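Local coordinates for protein (R)-specific secondary-alkylsulfatase (Pseudomonas sp., PDB 2YHE) that hydrolyses secondary alkyl sulfates enantioselectively with strict inversion of configuration, releasing (S)-alcohols and sulfate, as a homodimeric zinc enzyme of the metallo-beta-lactamase superfamily, at residues A43-V48 with V101-W106; N51-D56 with L407-Y412; K466-A471 with K495-L500; H530-Y535 with S653-I658. All blocks are in the same frame, centred on the assembly; numbering follows the deposited sequence.

Interaction 1: A43-V48 with V101-W106; sequences AKNAEV and VNPSLW
Asn45 and Val48, one turn apart on helix 39-50, lie against the N-capped start of helix 103-112, where Asn102 is the N-cap and Pro103 the first helical residue. The backbones come nearest at Asn45 and Asn102, whose CA atoms are 5.5 Å apart. The two asparagine side chains run at about a right angle to each other, and their amide planes are 85° apart. Asn45 points at the other segment and meets CA and CB of Asn102, not its amide group, with Asn45 OD1 3.3 Å from Asn102 CA. Its amide nitrogen turns to main-chain carbonyls beyond the contact, Asp99 O and Tyr510 O, which ties helix 39-50 to the approach of one helix and the end of another. Asn102 faces its own helix: with CG anti to the backbone N (chi1 176°), OD1 comes round to accept from Leu105 N at 3.1 Å and, weakly, from Ser104 N. ND2 of the same amide donates to Gln511 O, so both ends of the group are used and its rotation is fixed. Val48 crosses that amide at about a right angle and brings CG1 within 3.9 Å of Asn102 ND2. The apolar part of the contact is Val48 against the proline ring, with CG1 3.8 Å from Pro103 CD. Farther along the capped helix, Ser104 OG bonds to Tyr416 OH and Glu513. Next to CD in the same ring, Pro103 CG rests 3.4 Å from the main-chain oxygen of Asn45.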
# COMPACT_ATOMS: atom_id res chain seq x y z
N ALA A 43 -12.17 -28.26 -23.84
CA ALA A 43 -10.87 -28.81 -24.20
C ALA A 43 -9.79 -28.37 -23.25
O ALA A 43 -8.99 -29.20 -22.79
CB ALA A 43 -10.51 -28.41 -25.62
N LYS A 44 -9.79 -27.06 -22.91
CA LYS A 44 -8.83 -26.46 -21.98
C LYS A 44 -8.90 -27.16 -20.61
O LYS A 44 -7.85 -27.52 -20.07
CB LYS A 44 -9.04 -24.95 -21.89
CG LYS A 44 -7.90 -24.20 -21.24
CD LYS A 44 -7.82 -22.74 -21.69
CE LYS A 44 -6.72 -22.03 -20.93
NZ LYS A 44 -6.53 -20.63 -21.37
N ASN A 45 -10.12 -27.41 -20.10
CA ASN A 45 -10.36 -28.09 -18.83
C ASN A 45 -9.96 -29.58 -18.89
O ASN A 45 -9.37 -30.09 -17.93
CB ASN A 45 -11.81 -27.91 -18.36
CG ASN A 45 -12.06 -26.59 -17.67
OD1 ASN A 45 -11.17 -26.01 -17.03
ND2 ASN A 45 -13.28 -26.08 -17.77
N ALA A 46 -10.24 -30.26 -20.02
CA ALA A 46 -9.86 -31.65 -20.26
C ALA A 46 -8.31 -31.84 -20.14
O ALA A 46 -7.85 -32.85 -19.60
CB ALA A 46 -10.33 -32.07 -21.64
N GLU A 47 -7.53 -30.84 -20.61
CA GLU A 47 -6.07 -30.84 -20.53
C GLU A 47 -5.57 -30.64 -19.10
O GLU A 47 -4.50 -31.13 -18.77
CB GLU A 47 -5.48 -29.76 -21.45
CG GLU A 47 -5.23 -30.23 -22.87
CD GLU A 47 -4.21 -31.35 -22.99
OE1 GLU A 47 -3.07 -31.19 -22.49
OE2 GLU A 47 -4.57 -32.41 -23.56
N VAL A 48 -6.35 -29.94 -18.26
CA VAL A 48 -6.02 -29.69 -16.86
C VAL A 48 -6.09 -31.03 -16.10
O VAL A 48 -5.23 -31.30 -15.26
CB VAL A 48 -6.91 -28.58 -16.21
CG1 VAL A 48 -6.60 -28.38 -14.73
CG2 VAL A 48 -6.80 -27.26 -16.97
N VAL A 101 -16.30 -26.38 -15.12
CA VAL A 101 -15.51 -26.14 -13.92
C VAL A 101 -14.14 -26.79 -14.00
O VAL A 101 -14.04 -27.98 -14.27
CB VAL A 101 -16.24 -26.28 -12.54
CG1 VAL A 101 -17.53 -27.09 -12.61
CG2 VAL A 101 -15.33 -26.76 -11.41
N ASN A 102 -13.10 -25.98 -13.80
CA ASN A 102 -11.72 -26.41 -13.77
C ASN A 102 -11.56 -27.61 -12.79
O ASN A 102 -12.04 -27.55 -11.65
CB ASN A 102 -10.82 -25.24 -13.40
CG ASN A 102 -9.38 -25.58 -13.25
OD1 ASN A 102 -8.98 -26.31 -12.33
ND2 ASN A 102 -8.55 -25.01 -14.10
N PRO A 103 -10.96 -28.74 -13.27
CA PRO A 103 -10.86 -29.95 -12.44
C PRO A 103 -10.13 -29.78 -11.12
O PRO A 103 -10.52 -30.41 -10.13
CB PRO A 103 -10.11 -30.94 -13.33
CG PRO A 103 -10.25 -30.42 -14.70
CD PRO A 103 -10.36 -28.94 -14.61
N SER A 104 -9.07 -28.94 -11.10
CA SER A 104 -8.29 -28.64 -9.91
C SER A 104 -9.17 -27.86 -8.92
O SER A 104 -9.17 -28.17 -7.72
CB SER A 104 -7.03 -27.87 -10.27
OG SER A 104 -6.28 -27.55 -9.11
N LEU A 105 -9.97 -26.93 -9.45
CA LEU A 105 -10.92 -26.17 -8.64
C LEU A 105 -11.98 -27.10 -8.07
O LEU A 105 -12.27 -27.02 -6.87
CB LEU A 105 -11.55 -25.00 -9.44
CG LEU A 105 -12.51 -24.07 -8.68
CD1 LEU A 105 -11.88 -23.55 -7.41
CD2 LEU A 105 -12.92 -22.94 -9.53
N TRP A 106 -12.49 -28.03 -8.90
CA TRP A 106 -13.48 -29.02 -8.51
C TRP A 106 -12.96 -29.87 -7.34
O TRP A 106 -13.72 -30.12 -6.39
CB TRP A 106 -13.91 -29.88 -9.72
CG TRP A 106 -15.04 -30.85 -9.42
CD1 TRP A 106 -14.93 -32.06 -8.81
CD2 TRP A 106 -16.45 -30.69 -9.74
NE1 TRP A 106 -16.17 -32.66 -8.70
CE2 TRP A 106 -17.11 -31.86 -9.29
CE3 TRP A 106 -17.20 -29.70 -10.39
CZ2 TRP A 106 -18.48 -32.06 -9.47
CZ3 TRP A 106 -18.57 -29.89 -10.56
CH2 TRP A 106 -19.19 -31.07 -10.11

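Interaction 2: N51-D56 with L407-Y412; sequences NLPFAD and LDRKWY
Arg409 is the first residue of segment 407-412 to grip the 51-56 loop. Its chain bends at chi2 and chi3 (-67° and 85°), which carries the guanidinium back to the end of helix 39-50, where NH2 donates to Asn51 O at 3.2 Å in an almost straight bond. The oxygen lies in the guanidinium plane, although the donor is tilted from the plane of the carbonyl. Over one face of the guanidinium sits Pro53, its CD 4.0 Å from NH2. The Arg409 main-chain oxygen lies 3.9 Å from Pro53 CG. Two residues on, Trp411 supplies the broad apolar surface. Pro53 CG lies 3.9 Å from the centroid of the five-membered ring of Trp411, a CH-pi contact over the face. Leu52 CB approaches CH2 of the six-membered ring at 4.0 Å, while Ala55 CB lies at the edge near NE1. Pro53 is thus packed between arginine and indole. Arg107 makes a cation-pi contact with the same tryptophan. The contact is at the surface, joining the link between helices 39-50 and 58-64 to the loop between helices 393-399 and 420-431, with Trp411 also touching Glu59 of helix 58-64 and Ser104 of helix 103-112.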
# COMPACT_ATOMS: atom_id res chain seq x y z
N ASN A 51 -2.83 -33.06 -16.44
CA ASN A 51 -1.68 -32.52 -15.72
C ASN A 51 -1.88 -32.14 -14.25
O ASN A 51 -1.22 -31.23 -13.76
CB ASN A 51 -1.02 -31.38 -16.53
CG ASN A 51 -0.78 -31.72 -17.98
OD1 ASN A 51 0.27 -32.27 -18.35
ND2 ASN A 51 -1.73 -31.38 -18.83
N LEU A 52 -2.74 -32.88 -13.52
CA LEU A 52 -2.91 -32.62 -12.08
C LEU A 52 -2.17 -33.65 -11.23
O LEU A 52 -2.19 -34.83 -11.59
CB LEU A 52 -4.39 -32.45 -11.62
CG LEU A 52 -5.44 -33.47 -12.01
CD1 LEU A 52 -5.58 -34.55 -10.94
CD2 LEU A 52 -6.77 -32.80 -12.19
N PRO A 53 -1.51 -33.25 -10.11
CA PRO A 53 -0.80 -34.25 -9.29
C PRO A 53 -1.73 -35.29 -8.67
O PRO A 53 -2.55 -34.97 -7.83
CB PRO A 53 -0.06 -33.40 -8.25
CG PRO A 53 -0.80 -32.11 -8.21
CD PRO A 53 -1.37 -31.88 -9.56
N PHE A 54 -1.62 -36.54 -9.14
CA PHE A 54 -2.47 -37.65 -8.68
C PHE A 54 -2.19 -38.17 -7.25
O PHE A 54 -2.56 -39.30 -6.91
CB PHE A 54 -2.58 -38.77 -9.74
CG PHE A 54 -3.08 -38.28 -11.09
CD1 PHE A 54 -4.44 -38.12 -11.34
CD2 PHE A 54 -2.18 -37.99 -12.12
CE1 PHE A 54 -4.89 -37.67 -12.58
CE2 PHE A 54 -2.64 -37.52 -13.36
CZ PHE A 54 -3.99 -37.37 -13.59
N ALA A 55 -1.59 -37.29 -6.39
CA ALA A 55 -1.29 -37.53 -4.96
C ALA A 55 -2.60 -37.72 -4.17
O ALA A 55 -2.58 -38.11 -3.01
CB ALA A 55 -0.51 -36.34 -4.40
N ASP A 56 -3.73 -37.43 -4.86
CA ASP A 56 -5.14 -37.49 -4.50
C ASP A 56 -5.52 -37.55 -3.03
O ASP A 56 -5.29 -36.56 -2.33
CB ASP A 56 -5.92 -38.47 -5.41
CG ASP A 56 -6.48 -37.81 -6.67
OD1 ASP A 56 -5.67 -37.44 -7.56
OD2 ASP A 56 -7.72 -37.66 -6.76
N LEU A 407 7.59 -26.34 -6.04
CA LEU A 407 6.45 -25.59 -5.52
C LEU A 407 5.25 -25.69 -6.44
O LEU A 407 4.12 -25.68 -5.96
CB LEU A 407 6.82 -24.13 -5.21
CG LEU A 407 7.99 -23.91 -4.24
CD1 LEU A 407 8.29 -22.44 -4.15
CD2 LEU A 407 7.72 -24.51 -2.84
N ASP A 408 5.50 -25.84 -7.73
CA ASP A 408 4.44 -26.02 -8.73
C ASP A 408 3.76 -27.40 -8.58
O ASP A 408 2.65 -27.60 -9.06
CB ASP A 408 5.02 -25.84 -10.14
CG ASP A 408 4.01 -25.89 -11.25
OD1 ASP A 408 3.02 -25.11 -11.19
OD2 ASP A 408 4.19 -26.70 -12.19
N ARG A 409 4.42 -28.36 -7.90
CA ARG A 409 3.91 -29.71 -7.73
C ARG A 409 3.08 -30.00 -6.47
O ARG A 409 2.49 -31.08 -6.37
CB ARG A 409 5.03 -30.76 -7.96
CG ARG A 409 5.33 -31.09 -9.45
CD ARG A 409 4.23 -31.80 -10.24
NE ARG A 409 3.25 -30.86 -10.81
CZ ARG A 409 2.21 -31.24 -11.55
NH1 ARG A 409 2.00 -32.52 -11.82
NH2 ARG A 409 1.36 -30.33 -12.02
N LYS A 410 2.96 -29.03 -5.55
CA LYS A 410 2.21 -29.21 -4.31
C LYS A 410 0.76 -28.74 -4.42
O LYS A 410 0.50 -27.67 -4.97
CB LYS A 410 2.91 -28.49 -3.15
CG LYS A 410 4.44 -28.63 -3.16
CD LYS A 410 4.91 -30.03 -2.75
CE LYS A 410 6.40 -30.20 -2.92
NZ LYS A 410 7.02 -30.80 -1.71
N TRP A 411 -0.19 -29.56 -3.91
CA TRP A 411 -1.62 -29.25 -3.92
C TRP A 411 -1.95 -28.03 -3.07
O TRP A 411 -2.82 -27.23 -3.43
CB TRP A 411 -2.44 -30.42 -3.36
CG TRP A 411 -2.84 -31.48 -4.35
CD1 TRP A 411 -2.54 -32.81 -4.29
CD2 TRP A 411 -3.71 -31.32 -5.50
NE1 TRP A 411 -3.11 -33.48 -5.34
CE2 TRP A 411 -3.84 -32.59 -6.10
CE3 TRP A 411 -4.38 -30.22 -6.08
CZ2 TRP A 411 -4.61 -32.80 -7.26
CZ3 TRP A 411 -5.13 -30.43 -7.24
CH2 TRP A 411 -5.23 -31.71 -7.81
N TYR A 412 -1.29 -27.92 -1.90
CA TYR A 412 -1.51 -26.88 -0.91
C TYR A 412 -0.93 -25.53 -1.25
O TYR A 412 -1.04 -24.60 -0.45
CB TYR A 412 -1.04 -27.36 0.47
CG TYR A 412 0.37 -27.91 0.51
CD1 TYR A 412 1.47 -27.07 0.64
CD2 TYR A 412 0.59 -29.29 0.51
CE1 TYR A 412 2.76 -27.58 0.71
CE2 TYR A 412 1.88 -29.81 0.57
CZ TYR A 412 2.96 -28.96 0.68
OH TYR A 412 4.21 -29.51 0.78

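Interaction 3: K466-A471 with K495-L500; sequences KQMRAA and KDARAL
Segments 466-471 and 495-500 run nearly parallel, their axes 10.9 Å apart at closest approach and inclined by 19°. They belong to the first and third of three successive helices, 460-474, 477-490 and 495-511, in the all-helical dimerisation region, whose family is related to TPR proteins. A parallel first and third helix with a second between them in sequence is consistent with such a helical array. At this spacing side chains make the contact, and the nearest CA atoms, those of Met468 and Leu500, are still 7.4 Å apart. Met468 reaches across obliquely to Leu500, with SD 4.0 Å from Leu500 CB. Its chain bends at chi3 (-98°), and this turns CE toward Ala497, ending 4.1 Å from Ala497 CA. Leu483 and Leu487 of the intervening helix 477-490 also pack on Met468, so the thioether fills the seam among all three helices. Arg469 forms the more polar side of the contact. It is extended from CG to NE, long enough to lay its guanidinium beside the other helix. Leu500 crosses it at about a right angle, and the methyl CD2 sits over one guanidinium face, 3.8 Å from NE. The charged end goes to Asp496, one turn before Leu500, in a long salt bridge. The carboxylate plane is turned 82° from the guanidinium plane, so the two groups do not form a bidentate pair. A single oxygen meets the edge of the guanidinium, Asp496 OD2 in its plane and 3.5 Å from Arg469 NH2.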
# COMPACT_ATOMS: atom_id res chain seq x y z
N LYS A 466 -18.49 -6.51 -33.24
CA LYS A 466 -17.93 -7.41 -34.26
C LYS A 466 -16.62 -8.01 -33.73
O LYS A 466 -16.42 -9.22 -33.80
CB LYS A 466 -17.68 -6.65 -35.57
CG LYS A 466 -17.31 -7.54 -36.74
CD LYS A 466 -16.67 -6.75 -37.87
CE LYS A 466 -16.32 -7.65 -39.06
NZ LYS A 466 -15.30 -7.05 -39.97
N GLN A 467 -15.73 -7.15 -33.20
CA GLN A 467 -14.43 -7.51 -32.63
C GLN A 467 -14.58 -8.38 -31.41
O GLN A 467 -13.74 -9.26 -31.21
CB GLN A 467 -13.61 -6.27 -32.29
CG GLN A 467 -13.10 -5.52 -33.51
CD GLN A 467 -12.16 -4.43 -33.08
OE1 GLN A 467 -11.30 -4.63 -32.23
NE2 GLN A 467 -12.34 -3.25 -33.64
N MET A 468 -15.64 -8.14 -30.60
CA MET A 468 -15.97 -8.93 -29.42
C MET A 468 -16.34 -10.33 -29.85
O MET A 468 -15.82 -11.29 -29.28
CB MET A 468 -17.15 -8.31 -28.66
CG MET A 468 -16.73 -7.38 -27.54
SD MET A 468 -18.08 -7.24 -26.36
CE MET A 468 -18.80 -5.73 -26.91
N ARG A 469 -17.19 -10.46 -30.90
CA ARG A 469 -17.58 -11.76 -31.46
C ARG A 469 -16.39 -12.54 -32.05
O ARG A 469 -16.29 -13.75 -31.83
CB ARG A 469 -18.73 -11.60 -32.45
CG ARG A 469 -20.01 -11.20 -31.75
CD ARG A 469 -21.22 -11.33 -32.62
NE ARG A 469 -22.42 -10.77 -31.98
CZ ARG A 469 -22.89 -9.55 -32.20
NH1 ARG A 469 -22.28 -8.73 -33.05
NH2 ARG A 469 -23.99 -9.13 -31.57
N ALA A 470 -15.46 -11.83 -32.73
CA ALA A 470 -14.23 -12.41 -33.26
C ALA A 470 -13.37 -12.96 -32.12
O ALA A 470 -12.89 -14.09 -32.21
CB ALA A 470 -13.44 -11.36 -34.01
N ALA A 471 -13.24 -12.19 -31.03
CA ALA A 471 -12.46 -12.58 -29.84
C ALA A 471 -13.06 -13.82 -29.16
O ALA A 471 -12.30 -14.74 -28.83
CB ALA A 471 -12.36 -11.41 -28.86
N LYS A 495 -27.58 -3.64 -24.89
CA LYS A 495 -27.89 -5.00 -24.44
C LYS A 495 -26.98 -6.09 -25.00
O LYS A 495 -26.60 -6.98 -24.25
CB LYS A 495 -29.38 -5.34 -24.64
CG LYS A 495 -30.32 -4.50 -23.78
CD LYS A 495 -30.83 -5.23 -22.54
CE LYS A 495 -30.32 -4.68 -21.22
NZ LYS A 495 -30.84 -3.32 -20.93
N ASP A 496 -26.60 -6.01 -26.30
CA ASP A 496 -25.70 -6.99 -26.94
C ASP A 496 -24.32 -6.96 -26.27
O ASP A 496 -23.74 -8.02 -26.01
CB ASP A 496 -25.59 -6.79 -28.46
CG ASP A 496 -26.77 -7.27 -29.30
OD1 ASP A 496 -27.75 -7.82 -28.71
OD2 ASP A 496 -26.72 -7.11 -30.54
N ALA A 497 -23.84 -5.74 -25.97
CA ALA A 497 -22.58 -5.54 -25.28
C ALA A 497 -22.59 -6.23 -23.90
O ALA A 497 -21.63 -6.92 -23.59
CB ALA A 497 -22.30 -4.05 -25.11
N ARG A 498 -23.69 -6.08 -23.11
CA ARG A 498 -23.83 -6.67 -21.80
C ARG A 498 -23.85 -8.18 -21.85
O ARG A 498 -23.18 -8.82 -21.04
CB ARG A 498 -25.08 -6.16 -21.09
CG ARG A 498 -25.09 -4.67 -20.81
CD ARG A 498 -26.41 -4.26 -20.19
NE ARG A 498 -26.53 -4.69 -18.80
CZ ARG A 498 -26.37 -3.88 -17.75
NH1 ARG A 498 -26.11 -2.59 -17.92
NH2 ARG A 498 -26.49 -4.36 -16.51
N ALA A 499 -24.63 -8.75 -22.79
CA ALA A 499 -24.80 -10.20 -22.94
C ALA A 499 -23.51 -10.87 -23.35
O ALA A 499 -23.17 -11.92 -22.80
CB ALA A 499 -25.88 -10.50 -23.95
N LEU A 500 -22.77 -10.24 -24.27
CA LEU A 500 -21.47 -10.69 -24.79
C LEU A 500 -20.40 -10.60 -23.72
O LEU A 500 -19.60 -11.52 -23.59
CB LEU A 500 -21.08 -9.87 -26.04
CG LEU A 500 -21.15 -10.58 -27.41
CD1 LEU A 500 -22.20 -11.68 -27.46
CD2 LEU A 500 -21.34 -9.59 -28.51

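Interaction 4: H530-Y535 with S653-I658; sequences HGVPTY and SPKFNI
Lys655 and Thr534 make the polar link between these two chain segments: Lys655 NZ donates to Thr534 OG1 at 3.1 Å. The lysine leaves its backbone toward the other segment and bends at chi3 (93°), which brings the ammonium group to the threonine hydroxyl with the two side chains crossing at about a right angle. On the way, Lys655 CD passes 3.9 Å from Pro533 O. The remaining contacts are van der Waals packing around Val532, and its methyl contacts hold for one of two modelled conformers. In that conformer Val532 CG2 lies 3.7 Å from Lys655 CG, so the aliphatic part of the lysine is laid obliquely against the valine. The other methyl, Val532 CG1, stands 3.4 Å from Asn657 OD1, while ND2 of that amide donates to Leu661 O, close to the C-terminal histidine tag. Arg227 of helix 222-233 also packs on Val532 and takes Phe656 O as a hydrogen-bond acceptor. Across the dimer, Gly390 of the second subunit packs on Phe656. Neither segment has regular strand. This is a surface loop-to-loop contact, joining the chain just after helix 515-530 to the segment that follows helix 639-647 in the SCP2-like C-terminal region.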
# COMPACT_ATOMS: atom_id res chain seq x y z
N HIS A 530 -28.59 -9.48 -15.17
CA HIS A 530 -29.76 -9.27 -14.34
C HIS A 530 -29.75 -8.08 -13.41
O HIS A 530 -30.74 -7.84 -12.70
CB HIS A 530 -30.08 -10.56 -13.57
CG HIS A 530 -30.10 -11.78 -14.44
ND1 HIS A 530 -31.00 -11.90 -15.50
CD2 HIS A 530 -29.29 -12.86 -14.43
CE1 HIS A 530 -30.72 -13.06 -16.07
NE2 HIS A 530 -29.70 -13.68 -15.46
N GLY A 531 -28.65 -7.34 -13.42
CA GLY A 531 -28.51 -6.21 -12.51
C GLY A 531 -28.05 -6.66 -11.13
O GLY A 531 -27.87 -7.85 -10.87
N VAL A 532 -27.88 -5.68 -10.26
CA VAL A 532 -27.39 -5.92 -8.92
C VAL A 532 -28.48 -6.45 -7.98
O VAL A 532 -29.55 -5.85 -7.87
CB VAL A 532 -26.47 -4.77 -8.40
CG1 VAL A 532 -27.00 -3.39 -8.78
CG2 VAL A 532 -26.20 -4.87 -6.90
N PRO A 533 -28.26 -7.64 -7.35
CA PRO A 533 -29.29 -8.20 -6.45
C PRO A 533 -29.42 -7.37 -5.19
O PRO A 533 -28.44 -6.75 -4.75
CB PRO A 533 -28.75 -9.61 -6.11
CG PRO A 533 -27.63 -9.86 -7.04
CD PRO A 533 -27.07 -8.52 -7.37
N THR A 534 -30.61 -7.32 -4.60
CA THR A 534 -30.82 -6.57 -3.37
C THR A 534 -30.37 -7.37 -2.16
O THR A 534 -31.05 -8.30 -1.71
CB THR A 534 -32.18 -5.91 -3.31
OG1 THR A 534 -32.29 -5.06 -4.45
CG2 THR A 534 -32.36 -5.08 -2.05
N TYR A 535 -29.16 -7.04 -1.69
CA TYR A 535 -28.53 -7.66 -0.52
C TYR A 535 -27.46 -6.76 0.07
O TYR A 535 -26.68 -6.13 -0.66
CB TYR A 535 -27.95 -9.05 -0.87
CG TYR A 535 -27.24 -9.74 0.29
CD1 TYR A 535 -27.96 -10.21 1.39
CD2 TYR A 535 -25.86 -9.90 0.29
CE1 TYR A 535 -27.32 -10.83 2.46
CE2 TYR A 535 -25.20 -10.52 1.35
CZ TYR A 535 -25.93 -10.99 2.43
OH TYR A 535 -25.27 -11.59 3.48
N SER A 653 -25.40 4.18 0.69
CA SER A 653 -26.20 3.05 0.24
C SER A 653 -25.25 1.81 0.13
O SER A 653 -24.13 1.91 -0.39
CB SER A 653 -26.81 3.34 -1.13
OG SER A 653 -27.48 2.20 -1.64
N PRO A 654 -25.69 0.63 0.63
CA PRO A 654 -24.84 -0.58 0.53
C PRO A 654 -24.70 -1.16 -0.87
O PRO A 654 -23.85 -2.03 -1.10
CB PRO A 654 -25.55 -1.57 1.45
CG PRO A 654 -26.96 -1.17 1.41
CD PRO A 654 -26.97 0.33 1.28
N LYS A 655 -25.57 -0.73 -1.79
CA LYS A 655 -25.59 -1.15 -3.17
C LYS A 655 -24.93 -0.09 -4.03
O LYS A 655 -25.17 1.12 -3.86
CB LYS A 655 -27.03 -1.31 -3.65
CG LYS A 655 -27.33 -2.69 -4.17
CD LYS A 655 -28.83 -2.94 -4.29
CE LYS A 655 -29.40 -2.62 -5.65
NZ LYS A 655 -30.88 -2.62 -5.62
N PHE A 656 -24.10 -0.55 -4.97
CA PHE A 656 -23.43 0.26 -5.97
C PHE A 656 -22.99 -0.61 -7.11
O PHE A 656 -22.59 -1.76 -6.91
CB PHE A 656 -22.32 1.19 -5.42
CG PHE A 656 -21.09 0.58 -4.80
CD1 PHE A 656 -20.12 -0.04 -5.60
CD2 PHE A 656 -20.85 0.69 -3.42
CE1 PHE A 656 -18.97 -0.56 -5.03
CE2 PHE A 656 -19.69 0.16 -2.85
CZ PHE A 656 -18.76 -0.45 -3.65
N ASN A 657 -23.12 -0.07 -8.33
CA ASN A 657 -22.74 -0.75 -9.55
C ASN A 657 -21.22 -0.94 -9.60
O ASN A 657 -20.46 -0.05 -9.20
CB ASN A 657 -23.22 0.03 -10.76
CG ASN A 657 -24.70 0.00 -10.96
OD1 ASN A 657 -25.43 -0.83 -10.41
ND2 ASN A 657 -25.19 0.95 -11.74
N ILE A 658 -20.78 -2.13 -10.07
CA ILE A 658 -19.38 -2.48 -10.19
C ILE A 658 -19.03 -2.71 -11.66
O ILE A 658 -18.07 -2.11 -12.15
CB ILE A 658 -19.03 -3.67 -9.25
CG1 ILE A 658 -18.88 -3.17 -7.80
CG2 ILE A 658 -17.81 -4.42 -9.73
CD1 ILE A 658 -18.88 -4.24 -6.71

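Interactions 1 and 2 are neighbours, centres 14 Å apart, and they interlock along the chain because their segments alternate: 43-48, 51-56, 101-106, then 407-412. They touch where Pro103 CB meets Leu52 CD2 at 4.0 Å, and the N-terminal helix 39-50 and its following loop are fastened both to helix 103-112 and to the dimerisation region. Interaction 3 follows wholly within that region, its centre about 25 Å from that of interaction 1. Interaction 4 comes next, its nearest atoms about 5 Å from interaction 3 without touching, and brings the C-terminal tail back beside the helical region. Together they join the N-terminal, dimerisation and C-terminal parts of the chain.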